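Local coordinates for protein mevalonate kinase (Staphylococcus aureus, PDB 2X7I) that probably phosphorylates mevalonate with ATP to give 5-phosphomevalonate, an early step of isoprenoid synthesis, as a member of the GHMP kinase family, at residues 11-16 and 146-151; 34-39 and 91-95; 59-63 and 299-303. All blocks are in the same frame, centred on the assembly; numbering follows the deposited sequence.

Contact 1 (11-16 and 146-151); sequences STGKII and IDTQTI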
loop_
_atom_site.group_PDB
_atom_site.type_symbol
_atom_site.label_atom_id
_atom_site.label_comp_id
_atom_site.label_asym_id
_atom_site.label_seq_id
_atom_site.Cartn_x
_atom_site.Cartn_y
_atom_site.Cartn_z
ATOM N N SER A 11 7.529 8.386 2.588
ATOM C CA SER A 11 7.358 7.029 2.088
ATOM C C SER A 11 6.122 6.880 1.209
ATOM O O SER A 11 5.087 7.501 1.460
ATOM C CB SER A 11 7.250 6.051 3.252
ATOM O OG SER A 11 7.253 4.720 2.767
ATOM N N THR A 12 6.225 6.025 0.197
ATOM C CA THR A 12 5.047 5.608 -0.564
ATOM C C THR A 12 4.368 4.473 0.184
ATOM O O THR A 12 4.915 3.942 1.149
ATOM C CB THR A 12 5.385 5.083 -1.973
ATOM O OG1 THR A 12 5.905 3.749 -1.870
ATOM C CG2 THR A 12 6.371 5.989 -2.676
ATOM N N GLY A 13 3.175 4.106 -0.276
ATOM C CA GLY A 13 2.544 2.860 0.148
ATOM C C GLY A 13 2.938 1.727 -0.788
ATOM O O GLY A 13 3.934 1.824 -1.506
ATOM N N LYS A 14 2.145 0.659 -0.797
ATOM C CA LYS A 14 2.312 -0.413 -1.785
ATOM C C LYS A 14 0.979 -1.093 -2.097
ATOM O O LYS A 14 0.048 -1.045 -1.296
ATOM C CB LYS A 14 3.360 -1.420 -1.305
ATOM C CG LYS A 14 2.849 -2.754 -0.829
ATOM C CD LYS A 14 2.010 -2.688 0.440
ATOM C CE LYS A 14 1.049 -3.872 0.470
ATOM N NZ LYS A 14 0.320 -4.033 1.744
ATOM N N ILE A 15 0.894 -1.722 -3.264
ATOM C CA ILE A 15 -0.282 -2.519 -3.619
ATOM C C ILE A 15 0.135 -3.924 -4.002
ATOM O O ILE A 15 1.117 -4.117 -4.709
ATOM C CB ILE A 15 -1.093 -1.888 -4.782
ATOM C CG1 ILE A 15 -1.474 -0.446 -4.434
ATOM C CG2 ILE A 15 -2.342 -2.733 -5.087
ATOM C CD1 ILE A 15 -2.844 -0.013 -4.922
ATOM N N ILE A 16 -0.606 -4.907 -3.496
ATOM C CA ILE A 16 -0.496 -6.274 -3.967
ATOM C C ILE A 16 -1.433 -6.342 -5.160
ATOM O O ILE A 16 -2.652 -6.389 -4.994
ATOM C CB ILE A 16 -0.925 -7.302 -2.890
ATOM C CG1 ILE A 16 -0.102 -7.153 -1.599
ATOM C CG2 ILE A 16 -0.786 -8.714 -3.424
ATOM C CD1 ILE A 16 1.401 -7.316 -1.784
ATOM N N ILE A 146 7.646 -8.134 2.384
ATOM C CA ILE A 146 7.335 -7.755 1.002
ATOM C C ILE A 146 7.016 -6.257 0.876
ATOM O O ILE A 146 7.506 -5.607 -0.041
ATOM C CB ILE A 146 6.200 -8.626 0.389
ATOM C CG1 ILE A 146 6.101 -8.372 -1.117
ATOM C CG2 ILE A 146 4.854 -8.361 1.069
ATOM C CD1 ILE A 146 5.320 -9.454 -1.894
ATOM N N ASP A 147 6.219 -5.723 1.806
ATOM C CA ASP A 147 5.827 -4.309 1.782
ATOM C C ASP A 147 7.067 -3.428 1.947
ATOM O O ASP A 147 7.280 -2.512 1.170
ATOM C CB ASP A 147 4.830 -3.970 2.899
ATOM C CG ASP A 147 3.481 -4.702 2.771
ATOM O OD1 ASP A 147 3.334 -5.612 1.918
ATOM O OD2 ASP A 147 2.557 -4.358 3.557
ATOM N N THR A 148 7.895 -3.726 2.937
ATOM C CA THR A 148 9.075 -2.915 3.198
ATOM C C THR A 148 10.073 -2.942 2.025
ATOM O O THR A 148 10.611 -1.908 1.637
ATOM C CB THR A 148 9.793 -3.345 4.496
ATOM O OG1 THR A 148 8.855 -3.361 5.580
ATOM C CG2 THR A 148 10.932 -2.384 4.823
ATOM N N GLN A 149 10.317 -4.118 1.469
ATOM C CA GLN A 149 11.243 -4.239 0.350
ATOM C C GLN A 149 10.707 -3.537 -0.907
ATOM O O GLN A 149 11.450 -2.842 -1.590
ATOM C CB GLN A 149 11.570 -5.712 0.072
ATOM C CG GLN A 149 12.421 -5.961 -1.179
ATOM C CD GLN A 149 13.779 -5.269 -1.156
ATOM O OE1 GLN A 149 14.215 -4.768 -0.121
ATOM N NE2 GLN A 149 14.464 -5.258 -2.309
ATOM N N THR A 150 9.421 -3.697 -1.202
ATOM C CA THR A 150 8.822 -3.021 -2.360
ATOM C C THR A 150 8.919 -1.509 -2.199
ATOM O O THR A 150 9.336 -0.811 -3.118
ATOM C CB THR A 150 7.345 -3.422 -2.548
ATOM O OG1 THR A 150 7.242 -4.850 -2.654
ATOM C CG2 THR A 150 6.763 -2.771 -3.790
ATOM N N ILE A 151 8.553 -1.014 -1.023
ATOM C CA ILE A 151 8.592 0.414 -0.726
ATOM C C ILE A 151 10.010 1.004 -0.781
ATOM O O ILE A 151 10.240 1.982 -1.484
ATOM C CB ILE A 151 7.956 0.718 0.653
ATOM C CG1 ILE A 151 6.441 0.516 0.592
ATOM C CG2 ILE A 151 8.229 2.153 1.081
ATOM C CD1 ILE A 151 5.800 0.543 1.949
HETATM O O HOH W 1 8.478 3.336 -3.093
#
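Ile151 and Lys14 bury more surface here than any other residues, and Asp147, one helical turn before Ile151, comes third. The two branches of Ile151 straddle Thr12 O. CG2, which stands trans to the backbone N while CG1 lies trans to the carbonyl carbon, goes on to end 3.2 Å from Ser11 OG. The CG1 branch lies across the strand: CG1 is 3.5 Å from Gly13 O, and CD1 is 3.6 Å from Thr12 O. Both carbonyls have polar partners of their own, since Ser11 OG donates to Thr12 O and Thr12 OG1 donates to Gly13 O, each in the carbonyl plane and on a lone pair. A water extends this network across the interface, donating to Thr12 OG1 and to Ile151 O, the latter at 2.7 Å.

Lys14 leaves the strand toward the helix and bends at chi2 (-66°), which carries its aliphatic chain past the Asp147 carboxylate; CD comes within 3.4 Å of Asp147 CG. The ammonium then closes a salt bridge, NZ to Asp147 OD2 at 2.9 Å, approaching from above the carboxylate plane, 47° out of it. Gly100 O takes a further hydrogen bond from Lys14 NZ, and a citrate, probably from crystallisation, lies beside it, consistent with a pocket that accepts anions. In mevalonate kinases a lysine of the N-terminal strand and an aspartate at the start of this helix lie at the active site, and Lys14 and Asp147 probably correspond to them.

The helix and strand segments approach to 8.1 Å between axes and cross at 123°. Strand 29-45 pairs with strand 6-16, helix 103-119 packs against Ser11, Asp147 and Ile151, and strand 157-160 meets Ile146 and Thr150.

Contact 2 (34-39 and 91-95); sequences FNAGKI and IQTNL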
loop_
_atom_site.group_PDB
_atom_site.type_symbol
_atom_site.label_atom_id
_atom_site.label_comp_id
_atom_site.label_asym_id
_atom_site.label_seq_id
_atom_site.Cartn_x
_atom_site.Cartn_y
_atom_site.Cartn_z
ATOM N N PHE A 34 3.123 2.058 -4.394
ATOM C CA PHE A 34 1.902 2.836 -4.597
ATOM C C PHE A 34 2.268 4.313 -4.441
ATOM O O PHE A 34 2.164 4.889 -3.363
ATOM C CB PHE A 34 0.841 2.386 -3.585
ATOM C CG PHE A 34 -0.476 3.125 -3.672
ATOM C CD1 PHE A 34 -1.046 3.445 -4.885
ATOM C CD2 PHE A 34 -1.165 3.458 -2.508
ATOM C CE1 PHE A 34 -2.260 4.099 -4.947
ATOM C CE2 PHE A 34 -2.382 4.104 -2.564
ATOM C CZ PHE A 34 -2.930 4.428 -3.789
ATOM N N ASN A 35 2.704 4.907 -5.543
ATOM C CA ASN A 35 3.249 6.271 -5.551
ATOM C C ASN A 35 2.226 7.356 -5.234
ATOM O O ASN A 35 2.606 8.463 -4.872
ATOM C CB ASN A 35 3.892 6.582 -6.902
ATOM C CG ASN A 35 5.039 5.650 -7.231
ATOM O OD1 ASN A 35 6.003 5.539 -6.471
ATOM N ND2 ASN A 35 4.949 4.980 -8.374
ATOM N N ALA A 36 0.942 7.048 -5.394
ATOM C CA ALA A 36 -0.119 7.996 -5.067
ATOM C C ALA A 36 -0.295 8.161 -3.545
ATOM O O ALA A 36 -0.776 9.193 -3.077
ATOM C CB ALA A 36 -1.431 7.564 -5.713
ATOM N N GLY A 37 0.098 7.145 -2.786
ATOM C CA GLY A 37 -0.001 7.182 -1.322
ATOM C C GLY A 37 1.287 7.716 -0.732
ATOM O O GLY A 37 2.363 7.253 -1.087
ATOM N N LYS A 38 1.178 8.706 0.148
ATOM C CA LYS A 38 2.343 9.352 0.747
ATOM C C LYS A 38 2.168 9.507 2.253
ATOM O O LYS A 38 1.152 10.011 2.721
ATOM C CB LYS A 38 2.590 10.725 0.119
ATOM C CG LYS A 38 3.107 10.672 -1.337
ATOM C CD LYS A 38 4.575 10.173 -1.427
ATOM C CE LYS A 38 4.830 9.333 -2.676
ATOM N NZ LYS A 38 4.781 10.127 -3.949
ATOM N N ILE A 39 3.174 9.061 2.996
ATOM C CA ILE A 39 3.279 9.335 4.411
ATOM C C ILE A 39 4.513 10.206 4.627
ATOM O O ILE A 39 5.599 9.858 4.160
ATOM C CB ILE A 39 3.382 8.037 5.218
ATOM C CG1 ILE A 39 2.089 7.228 5.047
ATOM C CG2 ILE A 39 3.670 8.335 6.678
ATOM C CD1 ILE A 39 1.640 6.469 6.288
ATOM N N ILE A 91 3.090 13.593 11.679
ATOM C CA ILE A 91 2.904 12.521 10.707
ATOM C C ILE A 91 1.718 12.938 9.855
ATOM O O ILE A 91 0.675 13.287 10.393
ATOM C CB ILE A 91 2.575 11.155 11.392
ATOM C CG1 ILE A 91 3.633 10.792 12.427
ATOM C CG2 ILE A 91 2.496 10.017 10.363
ATOM C CD1 ILE A 91 3.051 10.421 13.783
ATOM N N GLN A 92 1.889 12.945 8.538
ATOM C CA GLN A 92 0.783 13.214 7.622
ATOM C C GLN A 92 0.552 11.970 6.781
ATOM O O GLN A 92 1.498 11.415 6.253
ATOM C CB GLN A 92 1.103 14.387 6.688
ATOM C CG GLN A 92 1.449 15.702 7.366
ATOM C CD GLN A 92 1.934 16.743 6.373
ATOM O OE1 GLN A 92 1.145 17.324 5.632
ATOM N NE2 GLN A 92 3.239 16.969 6.343
ATOM N N THR A 93 -0.697 11.525 6.666
ATOM C CA THR A 93 -1.000 10.376 5.819
ATOM C C THR A 93 -2.173 10.558 4.861
ATOM O O THR A 93 -3.225 11.101 5.204
ATOM C CB THR A 93 -1.230 9.072 6.620
ATOM O OG1 THR A 93 -1.670 8.051 5.715
ATOM C CG2 THR A 93 -2.273 9.245 7.721
ATOM N N ASN A 94 -1.956 10.013 3.672
ATOM C CA ASN A 94 -2.895 9.974 2.569
ATOM C C ASN A 94 -3.677 8.646 2.517
ATOM O O ASN A 94 -4.596 8.482 1.703
ATOM C CB ASN A 94 -2.065 10.078 1.282
ATOM C CG ASN A 94 -2.886 10.436 0.092
ATOM O OD1 ASN A 94 -4.051 10.814 0.228
ATOM N ND2 ASN A 94 -2.295 10.330 -1.091
ATOM N N LEU A 95 -3.285 7.707 3.381
ATOM C CA LEU A 95 -3.656 6.294 3.268
ATOM C C LEU A 95 -4.650 5.864 4.333
ATOM O O LEU A 95 -4.502 6.218 5.493
ATOM C CB LEU A 95 -2.407 5.426 3.391
ATOM C CG LEU A 95 -1.370 5.635 2.294
ATOM C CD1 LEU A 95 -0.115 4.833 2.587
ATOM C CD2 LEU A 95 -1.948 5.262 0.954
#
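Ile39 and Thr93 form an antiparallel non-hydrogen-bonded pair, their CA atoms 4.6 Å apart, and their side chains lie side by side on the same face, with Ile39 CD1 3.7 Å from Thr93 OG1. Ile39 also meets Leu95, whose side chain crosses it at about a right angle, and its CG2 packs on Ile91 CG2 at 4.2 Å. Leu95 CD2 reaches the edge of the Phe34 ring, 3.7 Å from CE2, and touches Gly37 CA.

The backbones are joined by a bent hydrogen bond, Asn94 N to Lys38 O at 3.3 Å, with an N-H...O angle of 143°. A CA-H...O contact from Ile39 to Gln92 O lies beside it. Asn94 ND2 comes 2.7 Å from Ala36 O.

Further out, two turns place these groups. A type I turn from Phe34 to Gly37 sets Gly37 N over the centre of the Phe34 ring. In the other segment Thr93 OG1, trans to its backbone N (chi1 173°), accepts from Leu95 N at 166° in an ST turn. Helix 103-119 packs against Ile39, and Trp302 meets Phe34 edge-to-face. The pair joins strand 29-45 to strand 87-93 in the mixed sheet of the GHMP kinase N-terminal half, where 87-93 in turn pairs parallel with 53-58.

Contact 3 (59-63 and 299-303); sequences YDGML and AHTWI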
loop_
_atom_site.group_PDB
_atom_site.type_symbol
_atom_site.label_atom_id
_atom_site.label_comp_id
_atom_site.label_asym_id
_atom_site.label_seq_id
_atom_site.Cartn_x
_atom_site.Cartn_y
_atom_site.Cartn_z
ATOM N N TYR A 59 -5.647 13.087 6.036
ATOM C CA TYR A 59 -6.163 13.864 4.924
ATOM C C TYR A 59 -7.376 13.158 4.363
ATOM O O TYR A 59 -7.456 11.927 4.386
ATOM C CB TYR A 59 -5.069 14.099 3.872
ATOM C CG TYR A 59 -4.107 15.170 4.324
ATOM C CD1 TYR A 59 -4.177 16.466 3.822
ATOM C CD2 TYR A 59 -3.155 14.902 5.302
ATOM C CE1 TYR A 59 -3.303 17.448 4.262
ATOM C CE2 TYR A 59 -2.278 15.884 5.744
ATOM C CZ TYR A 59 -2.355 17.144 5.224
ATOM O OH TYR A 59 -1.483 18.105 5.681
ATOM N N ASP A 60 -8.328 13.956 3.892
ATOM C CA ASP A 60 -9.656 13.479 3.546
ATOM C C ASP A 60 -10.412 13.042 4.819
ATOM O O ASP A 60 -9.951 13.309 5.939
ATOM C CB ASP A 60 -9.570 12.365 2.502
ATOM C CG ASP A 60 -10.838 12.236 1.706
ATOM O OD1 ASP A 60 -10.907 12.760 0.562
ATOM O OD2 ASP A 60 -11.784 11.635 2.264
ATOM N N GLY A 61 -11.584 12.425 4.657
ATOM C CA GLY A 61 -12.362 11.920 5.797
ATOM C C GLY A 61 -11.994 10.489 6.183
ATOM O O GLY A 61 -12.870 9.666 6.424
ATOM N N MET A 62 -10.701 10.195 6.234
ATOM C CA MET A 62 -10.228 8.858 6.582
ATOM C C MET A 62 -10.018 8.708 8.085
ATOM O O MET A 62 -9.717 9.675 8.790
ATOM C CB MET A 62 -8.945 8.520 5.821
ATOM C CG MET A 62 -9.186 8.372 4.327
ATOM S SD MET A 62 -7.695 8.031 3.400
ATOM C CE MET A 62 -8.108 8.747 1.808
ATOM N N LEU A 63 -10.206 7.485 8.567
ATOM C CA LEU A 63 -9.976 7.165 9.967
ATOM C C LEU A 63 -8.481 7.112 10.253
ATOM O O LEU A 63 -7.663 6.912 9.349
ATOM C CB LEU A 63 -10.613 5.824 10.327
ATOM C CG LEU A 63 -12.111 5.646 10.057
ATOM C CD1 LEU A 63 -12.530 4.226 10.396
ATOM C CD2 LEU A 63 -12.947 6.657 10.838
ATOM N N ALA A 299 -15.777 5.478 -1.383
ATOM C CA ALA A 299 -15.420 6.391 -0.293
ATOM C C ALA A 299 -14.174 7.219 -0.615
ATOM O O ALA A 299 -14.154 8.422 -0.363
ATOM C CB ALA A 299 -15.237 5.625 1.022
ATOM N N HIS A 300 -13.148 6.581 -1.167
ATOM C CA HIS A 300 -11.885 7.261 -1.497
ATOM C C HIS A 300 -11.277 6.639 -2.751
ATOM O O HIS A 300 -11.436 5.444 -2.991
ATOM C CB HIS A 300 -10.872 7.163 -0.343
ATOM C CG HIS A 300 -11.450 7.456 1.009
ATOM N ND1 HIS A 300 -11.622 8.737 1.490
ATOM C CD2 HIS A 300 -11.896 6.628 1.984
ATOM C CE1 HIS A 300 -12.148 8.685 2.702
ATOM N NE2 HIS A 300 -12.319 7.416 3.029
ATOM N N THR A 301 -10.589 7.450 -3.546
ATOM C CA THR A 301 -9.957 6.971 -4.772
ATOM C C THR A 301 -8.569 7.564 -4.999
ATOM O O THR A 301 -8.236 8.598 -4.446
ATOM C CB THR A 301 -10.831 7.254 -6.017
ATOM O OG1 THR A 301 -11.083 8.661 -6.118
ATOM C CG2 THR A 301 -12.162 6.492 -5.926
ATOM N N TRP A 302 -7.762 6.865 -5.794
ATOM C CA TRP A 302 -6.449 7.357 -6.239
ATOM C C TRP A 302 -6.202 6.954 -7.691
ATOM O O TRP A 302 -6.673 5.909 -8.142
ATOM C CB TRP A 302 -5.313 6.761 -5.399
ATOM C CG TRP A 302 -5.365 7.009 -3.919
ATOM C CD1 TRP A 302 -4.711 7.978 -3.231
ATOM C CD2 TRP A 302 -6.076 6.237 -2.946
ATOM N NE1 TRP A 302 -4.977 7.870 -1.883
ATOM C CE2 TRP A 302 -5.815 6.809 -1.683
ATOM C CE3 TRP A 302 -6.917 5.123 -3.020
ATOM C CZ2 TRP A 302 -6.362 6.306 -0.505
ATOM C CZ3 TRP A 302 -7.457 4.620 -1.850
ATOM C CH2 TRP A 302 -7.177 5.207 -0.607
ATOM N N ILE A 303 -5.444 7.771 -8.409
ATOM C CA ILE A 303 -5.017 7.432 -9.749
ATOM C C ILE A 303 -3.521 7.159 -9.722
ATOM O O ILE A 303 -2.733 8.018 -9.332
ATOM C CB ILE A 303 -5.343 8.550 -10.764
ATOM C CG1 ILE A 303 -6.860 8.698 -10.928
ATOM C CG2 ILE A 303 -4.703 8.241 -12.111
ATOM C CD1 ILE A 303 -7.281 9.897 -11.758
HETATM O O HOH W 2 -13.326 6.851 5.523
#
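Aromatic contacts dominate: Met62 lies over one face of the His300 imidazole, its chain running over the ring counter to the direction of His300's own side chain. CG makes the CH-pi contact, 3.6 Å from the ring centroid and 20° off the normal, while SD stands 4.4 Å from the same centroid and only 7° off it. The chain is extended beyond CG, which carries the terminal methyl across the imidazole to an apolar contact with the indole, Met62 CE to Trp302 CZ2 at 3.8 Å.

Polar groups gather at the ring edge. Asp60 OD2 lies in the ring plane beside the ND1-CE1 edge of His300, 3.0 Å from each atom, although the carboxylate itself is turned 81° from the imidazole. At His300 NE2 a water sits in the ring plane at 2.7 Å and donates to Gly61 O, so a solvent link joins the loop to the strand.

Beyond these, Trp302 rests on Val178 and Asp180 of strand 175-180. Ala299 and His300 both face Asp180 in a classic beta bulge at the start of strand 300-305, an outer strand of the four-stranded antiparallel sheet. The contact is a surface junction between that sheet and the loop following strand 53-58, across the two halves of a GHMP kinase fold.

Overall arrangement
From the N terminus, strand 6-16 enters contact 1, which closes only when helix 145-153 returns to it some 130 residues later. Contact 2 falls wholly within that span, closing a loop between strands 29-45 and 87-93. Contact 3 opens at 59-63, within both loops, but closes near the C terminus, and therefore crosses the other two. Contacts 1 and 2 share a sheet: Ser11 N is 2.9 Å from Ile39 O. Contacts 2 and 3 touch where Phe34 meets Trp302 and Gln92 meets Tyr59, whereas contacts 1 and 3 stay about 7 Å apart at their nearest atoms. Together they tie the six-stranded sheet to helix 145-153 and to the four-stranded C-terminal sheet.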